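Side-chain contact in hypothetical protein (Vibrio sp. DAT722, PDB 2Q73), which probably hydrolyses nucleoside triphosphates to monophosphates and pyrophosphate in a magnesium-dependent way, as a putative house-cleaning enzyme of the MazG family: residues L63-V66 with C67-A70. Sequence-based numbering, arbitrary orientation.
Sequences LYYV and CALA
Four successive amides, those of Cys67, Ala68, Leu69 and Ala70, donate to the carbonyls of Leu63, Tyr64, Tyr65 and Val66, the i to i+4 pattern of an alpha helix. The shortest are Ala68 N to Tyr64 O and Leu69 N to Tyr65 O, both 2.8 Å; the straightest runs from Cys67 N to Leu63 O, with an N-H...O angle of 169°. With CG beside its backbone N (chi1 -79°), Leu69 lies against the preceding turn, CG 3.3 Å from Tyr65 O, the oxygen that accepts its own amide.

Among the apolar side chains, a chi1 of 173° turns Leu63 CG away from the backbone N and beside the carbonyl carbon, and CD1 ends 4.2 Å from Cys67 SG. The methyl of Ala68 is shared by two rings, approaching both obliquely. Its CB is 4.4 Å from Tyr64 CE2. From Tyr65 CD2 the same CB is 4.3 Å away. The rings also meet each other, Tyr64 CD2 standing 3.6 Å above the centre of one Tyr65 face.

The faces of this part of the helix meet different partners. Tyr64 OH is hydrogen-bonded to Asp14 OD2, whereas Leu63 and Val66 pack on Leu63 and Val62 of the second subunit. Tyr65 touches Glu30, a magnesium ligand, beside the metal site to which helix 55-72 itself contributes Glu58 and Asp61 in this all-helical MazG fold.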
ATOM      1  N   LEU C  63      -8.405   6.193   7.890  1.00 27.41           N
ATOM      2  CA  LEU C  63      -9.525   7.140   7.767  1.00 27.49           C
ATOM      3  C   LEU C  63      -9.062   8.586   7.983  1.00 27.52           C
ATOM      4  O   LEU C  63      -9.473   9.493   7.241  1.00 26.69           O
ATOM      5  CB  LEU C  63     -10.642   6.794   8.761  1.00 27.03           C
ATOM      6  CG  LEU C  63     -11.813   7.771   8.887  1.00 28.57           C
ATOM      7  CD1 LEU C  63     -12.516   7.828   7.555  1.00 30.39           C
ATOM      8  CD2 LEU C  63     -12.786   7.356  10.000  1.00 27.07           C
ATOM      9  N   TYR C  64      -8.196   8.780   8.978  1.00 26.86           N
ATOM     10  CA  TYR C  64      -7.665  10.102   9.298  1.00 27.16           C
ATOM     11  C   TYR C  64      -6.937  10.666   8.084  1.00 26.85           C
ATOM     12  O   TYR C  64      -7.179  11.801   7.691  1.00 26.99           O
ATOM     13  CB  TYR C  64      -6.715  10.042  10.495  1.00 26.91           C
ATOM     14  CG  TYR C  64      -6.095  11.390  10.834  1.00 27.18           C
ATOM     15  CD1 TYR C  64      -6.671  12.220  11.789  1.00 25.38           C
ATOM     16  CD2 TYR C  64      -4.928  11.833  10.187  1.00 24.40           C
ATOM     17  CE1 TYR C  64      -6.112  13.464  12.102  1.00 26.46           C
ATOM     18  CE2 TYR C  64      -4.362  13.065  10.493  1.00 25.68           C
ATOM     19  CZ  TYR C  64      -4.957  13.872  11.453  1.00 25.25           C
ATOM     20  OH  TYR C  64      -4.418  15.104  11.759  1.00 25.49           O
ATOM     21  N   TYR C  65      -6.062   9.866   7.477  1.00 27.01           N
ATOM     22  CA  TYR C  65      -5.310  10.351   6.307  1.00 27.32           C
ATOM     23  C   TYR C  65      -6.139  10.481   5.035  1.00 28.02           C
ATOM     24  O   TYR C  65      -5.866  11.365   4.233  1.00 27.00           O
ATOM     25  CB  TYR C  65      -3.987   9.589   6.127  1.00 27.24           C
ATOM     26  CG  TYR C  65      -3.031  10.048   7.177  1.00 26.33           C
ATOM     27  CD1 TYR C  65      -2.779   9.268   8.321  1.00 26.96           C
ATOM     28  CD2 TYR C  65      -2.463  11.334   7.101  1.00 26.76           C
ATOM     29  CE1 TYR C  65      -1.917   9.741   9.330  1.00 26.74           C
ATOM     30  CE2 TYR C  65      -1.637  11.815   8.090  1.00 26.66           C
ATOM     31  CZ  TYR C  65      -1.370  11.016   9.199  1.00 27.61           C
ATOM     32  OH  TYR C  65      -0.529  11.501  10.138  1.00 28.89           O
ATOM     33  N   VAL C  66      -7.171   9.642   4.881  1.00 27.77           N
ATOM     34  CA  VAL C  66      -8.151   9.824   3.808  1.00 26.37           C
ATOM     35  C   VAL C  66      -8.838  11.204   3.957  1.00 27.16           C
ATOM     36  O   VAL C  66      -8.921  11.959   2.993  1.00 26.45           O
ATOM     37  CB  VAL C  66      -9.166   8.649   3.736  1.00 26.54           C
ATOM     38  CG1 VAL C  66     -10.366   9.011   2.869  1.00 26.39           C
ATOM     39  CG2 VAL C  66      -8.495   7.381   3.167  1.00 25.67           C
ATOM     40  N   CYS C  67      -9.297  11.537   5.165  1.00 26.12           N
ATOM     41  CA  CYS C  67      -9.886  12.875   5.401  1.00 26.95           C
ATOM     42  C   CYS C  67      -8.864  14.006   5.214  1.00 26.51           C
ATOM     43  O   CYS C  67      -9.190  15.054   4.633  1.00 26.14           O
ATOM     44  CB  CYS C  67     -10.501  12.960   6.790  1.00 27.06           C
ATOM     45  SG  CYS C  67     -11.960  11.911   6.980  1.00 30.88           S
ATOM     46  N   ALA C  68      -7.647  13.801   5.716  1.00 26.40           N
ATOM     47  CA  ALA C  68      -6.614  14.841   5.624  1.00 26.59           C
ATOM     48  C   ALA C  68      -6.269  15.097   4.155  1.00 26.89           C
ATOM     49  O   ALA C  68      -6.172  16.247   3.726  1.00 26.59           O
ATOM     50  CB  ALA C  68      -5.386  14.456   6.405  1.00 26.81           C
ATOM     51  N   LEU C  69      -6.134  14.028   3.381  1.00 26.35           N
ATOM     52  CA  LEU C  69      -5.898  14.149   1.933  1.00 26.54           C
ATOM     53  C   LEU C  69      -7.066  14.814   1.220  1.00 26.09           C
ATOM     54  O   LEU C  69      -6.867  15.578   0.274  1.00 25.75           O
ATOM     55  CB  LEU C  69      -5.631  12.778   1.318  1.00 26.39           C
ATOM     56  CG  LEU C  69      -4.211  12.237   1.536  1.00 26.55           C
ATOM     57  CD1 LEU C  69      -4.173  10.723   1.353  1.00 28.13           C
ATOM     58  CD2 LEU C  69      -3.261  12.942   0.544  1.00 26.50           C
ATOM     59  N   ALA C  70      -8.292  14.521   1.657  1.00 26.06           N
ATOM     60  CA  ALA C  70      -9.441  15.157   1.028  1.00 25.52           C
ATOM     61  C   ALA C  70      -9.347  16.676   1.195  1.00 26.32           C
ATOM     62  O   ALA C  70      -9.607  17.441   0.240  1.00 26.29           O
ATOM     63  CB  ALA C  70     -10.752  14.610   1.587  1.00 24.96           C
TER